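PDB 1T82: thioesterase domain protein YiiD from Shewanella oneidensis, which is a putative dimeric thioesterase of the hotdog fold that may also have acyltransferase activity. Local coordinates for residues Q20-T25 / M69-W74; G75-Q80 / G88-A93. One frame throughout, in Å; residues are numbered along the deposited sequence.

Contact 1 (Q20-T25 / M69-W74); sequences QTWHST and MTLTGW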
loop_
_atom_site.group_PDB
_atom_site.type_symbol
_atom_site.label_atom_id
_atom_site.label_comp_id
_atom_site.label_asym_id
_atom_site.label_seq_id
_atom_site.Cartn_x
_atom_site.Cartn_y
_atom_site.Cartn_z
ATOM N N GLN B 20 1.347 -5.396 -18.966
ATOM C CA GLN B 20 2.720 -5.809 -19.235
ATOM C C GLN B 20 3.717 -4.865 -18.570
ATOM O O GLN B 20 4.759 -5.297 -18.068
ATOM C CB GLN B 20 2.961 -5.843 -20.746
ATOM C CG GLN B 20 4.371 -6.225 -21.158
ATOM C CD GLN B 20 4.836 -7.512 -20.513
ATOM O OE1 GLN B 20 4.155 -8.536 -20.575
ATOM N NE2 GLN B 20 6.010 -7.470 -19.892
ATOM N N THR B 21 3.391 -3.577 -18.568
ATOM C CA THR B 21 4.252 -2.574 -17.952
ATOM C C THR B 21 4.349 -2.855 -16.458
ATOM O O THR B 21 5.431 -2.789 -15.878
ATOM C CB THR B 21 3.692 -1.154 -18.163
ATOM O OG1 THR B 21 3.648 -0.862 -19.567
ATOM C CG2 THR B 21 4.564 -0.122 -17.458
ATOM N N TRP B 22 3.217 -3.171 -15.837
ATOM C CA TRP B 22 3.212 -3.459 -14.409
ATOM C C TRP B 22 4.042 -4.684 -14.051
ATOM O O TRP B 22 4.973 -4.603 -13.253
ATOM C CB TRP B 22 1.789 -3.690 -13.888
ATOM C CG TRP B 22 0.943 -2.472 -13.761
ATOM C CD1 TRP B 22 1.367 -1.184 -13.623
ATOM C CD2 TRP B 22 -0.484 -2.440 -13.672
ATOM N NE1 TRP B 22 0.287 -0.345 -13.448
ATOM C CE2 TRP B 22 -0.861 -1.092 -13.475
ATOM C CE3 TRP B 22 -1.482 -3.420 -13.737
ATOM C CZ2 TRP B 22 -2.196 -0.699 -13.342
ATOM C CZ3 TRP B 22 -2.811 -3.030 -13.604
ATOM C CH2 TRP B 22 -3.154 -1.678 -13.409
ATOM N N HIS B 23 3.702 -5.825 -14.635
ATOM C CA HIS B 23 4.405 -7.061 -14.313
ATOM C C HIS B 23 5.881 -7.076 -14.689
ATOM O O HIS B 23 6.667 -7.775 -14.057
ATOM C CB HIS B 23 3.695 -8.254 -14.958
ATOM C CG HIS B 23 2.288 -8.444 -14.479
ATOM N ND1 HIS B 23 1.480 -9.467 -14.927
ATOM C CD2 HIS B 23 1.538 -7.729 -13.607
ATOM C CE1 HIS B 23 0.294 -9.374 -14.352
ATOM N NE2 HIS B 23 0.303 -8.327 -13.547
ATOM N N SER B 24 6.260 -6.307 -15.704
ATOM C CA SER B 24 7.655 -6.277 -16.128
ATOM C C SER B 24 8.510 -5.284 -15.350
ATOM O O SER B 24 9.736 -5.406 -15.319
ATOM C CB SER B 24 7.755 -5.957 -17.624
ATOM O OG SER B 24 7.364 -4.622 -17.896
ATOM N N THR B 25 7.885 -4.299 -14.721
ATOM C CA THR B 25 8.663 -3.311 -13.985
ATOM C C THR B 25 8.472 -3.364 -12.477
ATOM O O THR B 25 9.329 -2.906 -11.719
ATOM C CB THR B 25 8.326 -1.884 -14.453
ATOM O OG1 THR B 25 6.983 -1.556 -14.074
ATOM C CG2 THR B 25 8.460 -1.779 -15.966
HETATM N N MSE B 69 -5.095 -0.324 -5.387
HETATM C CA MSE B 69 -5.730 0.970 -5.599
HETATM C C MSE B 69 -4.727 1.991 -6.120
HETATM O O MSE B 69 -5.038 2.752 -7.027
HETATM C CB MSE B 69 -6.386 1.461 -4.305
HETATM C CG MSE B 69 -7.514 0.543 -3.867
HETATM SE SE MSE B 69 -8.396 1.014 -2.220
HETATM C CE MSE B 69 -9.888 2.015 -2.931
ATOM N N THR B 70 -3.519 2.005 -5.570
ATOM C CA THR B 70 -2.542 2.960 -6.055
ATOM C C THR B 70 -2.119 2.644 -7.492
ATOM O O THR B 70 -1.878 3.558 -8.274
ATOM C CB THR B 70 -1.303 3.045 -5.146
ATOM O OG1 THR B 70 -0.493 4.148 -5.576
ATOM C CG2 THR B 70 -0.495 1.765 -5.211
ATOM N N LEU B 71 -2.034 1.362 -7.854
ATOM C CA LEU B 71 -1.664 1.015 -9.226
ATOM C C LEU B 71 -2.794 1.368 -10.190
ATOM O O LEU B 71 -2.551 1.697 -11.352
ATOM C CB LEU B 71 -1.317 -0.475 -9.352
ATOM C CG LEU B 71 0.082 -0.878 -8.876
ATOM C CD1 LEU B 71 0.168 -2.390 -8.798
ATOM C CD2 LEU B 71 1.143 -0.329 -9.832
ATOM N N THR B 72 -4.034 1.307 -9.711
ATOM C CA THR B 72 -5.171 1.647 -10.553
ATOM C C THR B 72 -5.138 3.147 -10.858
ATOM O O THR B 72 -5.355 3.557 -11.997
ATOM C CB THR B 72 -6.506 1.250 -9.874
ATOM O OG1 THR B 72 -6.573 -0.178 -9.776
ATOM C CG2 THR B 72 -7.701 1.740 -10.688
ATOM N N GLY B 73 -4.838 3.954 -9.844
ATOM C CA GLY B 73 -4.754 5.390 -10.044
ATOM C C GLY B 73 -3.601 5.699 -10.982
ATOM O O GLY B 73 -3.749 6.446 -11.950
ATOM N N TRP B 74 -2.442 5.109 -10.692
ATOM C CA TRP B 74 -1.251 5.295 -11.513
ATOM C C TRP B 74 -1.584 4.898 -12.954
ATOM O O TRP B 74 -1.255 5.616 -13.903
ATOM C CB TRP B 74 -0.115 4.410 -10.979
ATOM C CG TRP B 74 1.214 4.623 -11.654
ATOM C CD1 TRP B 74 2.220 5.449 -11.242
ATOM C CD2 TRP B 74 1.674 3.995 -12.854
ATOM N NE1 TRP B 74 3.283 5.372 -12.116
ATOM C CE2 TRP B 74 2.972 4.487 -13.115
ATOM C CE3 TRP B 74 1.113 3.063 -13.739
ATOM C CZ2 TRP B 74 3.722 4.077 -14.225
ATOM C CZ3 TRP B 74 1.857 2.655 -14.842
ATOM C CH2 TRP B 74 3.150 3.165 -15.074
#

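Contact 2 (G75-Q80 / G88-A93); sequences GMVWLQ and GDIVLA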
loop_
_atom_site.group_PDB
_atom_site.type_symbol
_atom_site.label_atom_id
_atom_site.label_comp_id
_atom_site.label_asym_id
_atom_site.label_seq_id
_atom_site.Cartn_x
_atom_site.Cartn_y
_atom_site.Cartn_z
ATOM N N GLY B 75 -2.251 3.754 -13.100
ATOM C CA GLY B 75 -2.621 3.262 -14.417
ATOM C C GLY B 75 -3.513 4.209 -15.190
ATOM O O GLY B 75 -3.401 4.317 -16.415
HETATM N N MSE B 76 -4.408 4.898 -14.489
HETATM C CA MSE B 76 -5.289 5.840 -15.160
HETATM C C MSE B 76 -4.483 7.011 -15.713
HETATM O O MSE B 76 -4.711 7.438 -16.843
HETATM C CB MSE B 76 -6.373 6.359 -14.210
HETATM C CG MSE B 76 -7.285 7.404 -14.851
HETATM SE SE MSE B 76 -8.136 6.779 -16.479
HETATM C CE MSE B 76 -9.860 6.300 -15.742
ATOM N N VAL B 77 -3.545 7.535 -14.927
ATOM C CA VAL B 77 -2.739 8.650 -15.413
ATOM C C VAL B 77 -1.938 8.187 -16.620
ATOM O O VAL B 77 -1.834 8.898 -17.622
ATOM C CB VAL B 77 -1.752 9.172 -14.350
ATOM C CG1 VAL B 77 -0.992 10.380 -14.904
ATOM C CG2 VAL B 77 -2.502 9.552 -13.085
ATOM N N TRP B 78 -1.370 6.992 -16.513
ATOM C CA TRP B 78 -0.578 6.415 -17.595
ATOM C C TRP B 78 -1.411 6.326 -18.874
ATOM O O TRP B 78 -0.960 6.726 -19.949
ATOM C CB TRP B 78 -0.096 5.021 -17.188
ATOM C CG TRP B 78 0.810 4.362 -18.174
ATOM C CD1 TRP B 78 2.165 4.488 -18.256
ATOM C CD2 TRP B 78 0.428 3.446 -19.206
ATOM N NE1 TRP B 78 2.655 3.700 -19.275
ATOM C CE2 TRP B 78 1.609 3.051 -19.873
ATOM C CE3 TRP B 78 -0.798 2.921 -19.631
ATOM C CZ2 TRP B 78 1.597 2.151 -20.944
ATOM C CZ3 TRP B 78 -0.810 2.027 -20.695
ATOM C CH2 TRP B 78 0.381 1.652 -21.337
ATOM N N LEU B 79 -2.629 5.805 -18.753
ATOM C CA LEU B 79 -3.524 5.663 -19.899
ATOM C C LEU B 79 -3.824 6.996 -20.557
ATOM O O LEU B 79 -3.783 7.112 -21.782
ATOM C CB LEU B 79 -4.839 5.009 -19.468
ATOM C CG LEU B 79 -4.805 3.497 -19.220
ATOM C CD1 LEU B 79 -6.065 3.064 -18.494
ATOM C CD2 LEU B 79 -4.674 2.765 -20.550
ATOM N N GLN B 80 -4.132 8.003 -19.746
ATOM C CA GLN B 80 -4.441 9.319 -20.288
ATOM C C GLN B 80 -3.229 9.895 -21.014
ATOM O O GLN B 80 -3.378 10.571 -22.032
ATOM C CB GLN B 80 -4.900 10.258 -19.170
ATOM C CG GLN B 80 -6.236 9.867 -18.530
ATOM C CD GLN B 80 -7.386 9.811 -19.524
ATOM O OE1 GLN B 80 -7.402 10.544 -20.514
ATOM N NE2 GLN B 80 -8.364 8.952 -19.254
ATOM N N GLY B 88 5.817 11.194 -19.419
ATOM C CA GLY B 88 5.988 11.792 -18.109
ATOM C C GLY B 88 6.086 10.731 -17.031
ATOM O O GLY B 88 5.345 9.746 -17.059
ATOM N N ASP B 89 7.009 10.922 -16.092
ATOM C CA ASP B 89 7.194 9.982 -14.992
ATOM C C ASP B 89 6.148 10.261 -13.917
ATOM O O ASP B 89 6.170 11.313 -13.273
ATOM C CB ASP B 89 8.601 10.117 -14.398
ATOM C CG ASP B 89 8.841 9.158 -13.245
ATOM O OD1 ASP B 89 8.446 7.980 -13.369
ATOM O OD2 ASP B 89 9.431 9.575 -12.223
ATOM N N ILE B 90 5.243 9.304 -13.727
ATOM C CA ILE B 90 4.157 9.418 -12.753
ATOM C C ILE B 90 4.578 8.933 -11.370
ATOM O O ILE B 90 5.005 7.790 -11.211
ATOM C CB ILE B 90 2.935 8.595 -13.209
ATOM C CG1 ILE B 90 2.560 8.988 -14.640
ATOM C CG2 ILE B 90 1.758 8.824 -12.262
ATOM C CD1 ILE B 90 1.553 8.062 -15.300
ATOM N N VAL B 91 4.446 9.796 -10.368
ATOM C CA VAL B 91 4.833 9.433 -9.012
ATOM C C VAL B 91 3.751 9.824 -8.010
ATOM O O VAL B 91 3.237 10.942 -8.047
ATOM C CB VAL B 91 6.155 10.131 -8.615
ATOM C CG1 VAL B 91 6.610 9.654 -7.247
ATOM C CG2 VAL B 91 7.223 9.847 -9.663
ATOM N N LEU B 92 3.394 8.904 -7.121
ATOM C CA LEU B 92 2.387 9.210 -6.113
ATOM C C LEU B 92 3.048 10.060 -5.032
ATOM O O LEU B 92 4.061 9.665 -4.448
ATOM C CB LEU B 92 1.828 7.920 -5.505
ATOM C CG LEU B 92 0.792 8.056 -4.381
ATOM C CD1 LEU B 92 -0.470 8.754 -4.884
ATOM C CD2 LEU B 92 0.454 6.667 -3.866
ATOM N N ALA B 93 2.480 11.233 -4.772
ATOM C CA ALA B 93 3.029 12.141 -3.771
ATOM C C ALA B 93 2.431 11.916 -2.391
ATOM O O ALA B 93 3.148 11.880 -1.395
ATOM C CB ALA B 93 2.800 13.582 -4.205
#

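Contact 1 (Q20-T25 / M69-W74)
The indole of Trp22 reaches across from helix 12-25 and meets both Leu71 and Trp74 of helix 62-84. One methyl of Leu71 sits over a face of the indole. Leu71 CD2 lies 4.0 Å from the centroid of the Trp22 five-membered ring and 26° off its normal, a CH-pi contact. Leu71 CB lies over the rim of the indole. Trp74 comes to the edge of the same ring, with its CE3 3.5 Å from Trp22 NE1. The two indoles are oblique, their planes at 49°. Trp22 CZ2 also touches the backbone, 3.1 Å from Leu71 O. Further out, Thr21 CG2 approaches Trp74 CH2 at 4.3 Å.

The helix segments are far apart for a packed pair, with axes 12.2 Å apart at closest approach, and long side chains span the distance. Trp74 has CG anti to its backbone nitrogen (chi1 -174°), which carries its six-membered ring out to Trp22. Its NE1 is probably bonded to the carbonyl of Ile90, which would help to fix the indole. Ile34 packs against both Trp22 and Leu71, and Phe61 of the second subunit also reaches Leu71. The N-terminal helix thus meets the long central helix of the hotdog fold through ring and methyl surfaces. Their pairing here depends on shape and on burial of apolar surface rather than on directional bonds.

Contact 2 (G75-Q80 / G88-A93)
Ile90 points from its strand into the side of the helix and meets Val77 and Trp78. Its terminal methyl does most of the touching. Ile90 CD1 lies 3.5 Å from Val77 CG1, closer than usual for two methyls. Ile90 CD1 also reaches the backbone, 3.3 Å from Trp78 N. Trp78 CB is 3.9 Å from Ile90 CD1. The tip of the isoleucine thus rests where two successive helix residues join.

The torsions explain this reach. Ile90 CG1 stands anti to the carbonyl carbon (chi1 -53°), and the chain then runs on extended (chi2 168°). CD1 is thereby carried out to the helix. The shorter branch, Ile90 CG2, stays back and passes Val77 CB at 4.1 Å. Val77 holds CG1 anti to the backbone N (chi1 -177°), which turns this branch to the strand. Val77 CB lies beside it, 3.6 Å from Ile90 CD1. Val77 and Ile90 run past one another head to tail, flank against flank. Trp78 also has CG anti to N, which takes its indole away from Ile90.

In the fold, helix 62-84 here lies against the antiparallel sheet, as in the hotdog type. Strand 89-99 is one of the two outermost strands within this chain, but Ala93 makes backbone hydrogen bonds to the second subunit. Strand 89-99 pairs with strand 140-152, whose Tyr149 and Ser151 also touch Ile90. Gln81, one helical turn after Val77, packs on Ile90 too. The Trp78 side chain packs against Arg17, Leu18 and Thr21 of helix 12-25.

Both contacts use helix 62-84, at successive places along it. Contact 1 joins it to helix 12-25, and contact 2 joins it to strand 89-99 of the sheet. Contact 2 is the more buried and relies on aliphatic branches. Contact 1 is only partly buried, involves aromatic rings and covers more area, 210 Å² against 127 Å². The two are connected directly, by the link from Trp74 to the Ile90 backbone and by the rings of Trp74 and Trp78, which meet with planes at about 15°. The second subunit packs on Thr25 and Leu71 in contact 1, but is hydrogen-bonded by Asp89 and by the backbone of Ala93 in contact 2.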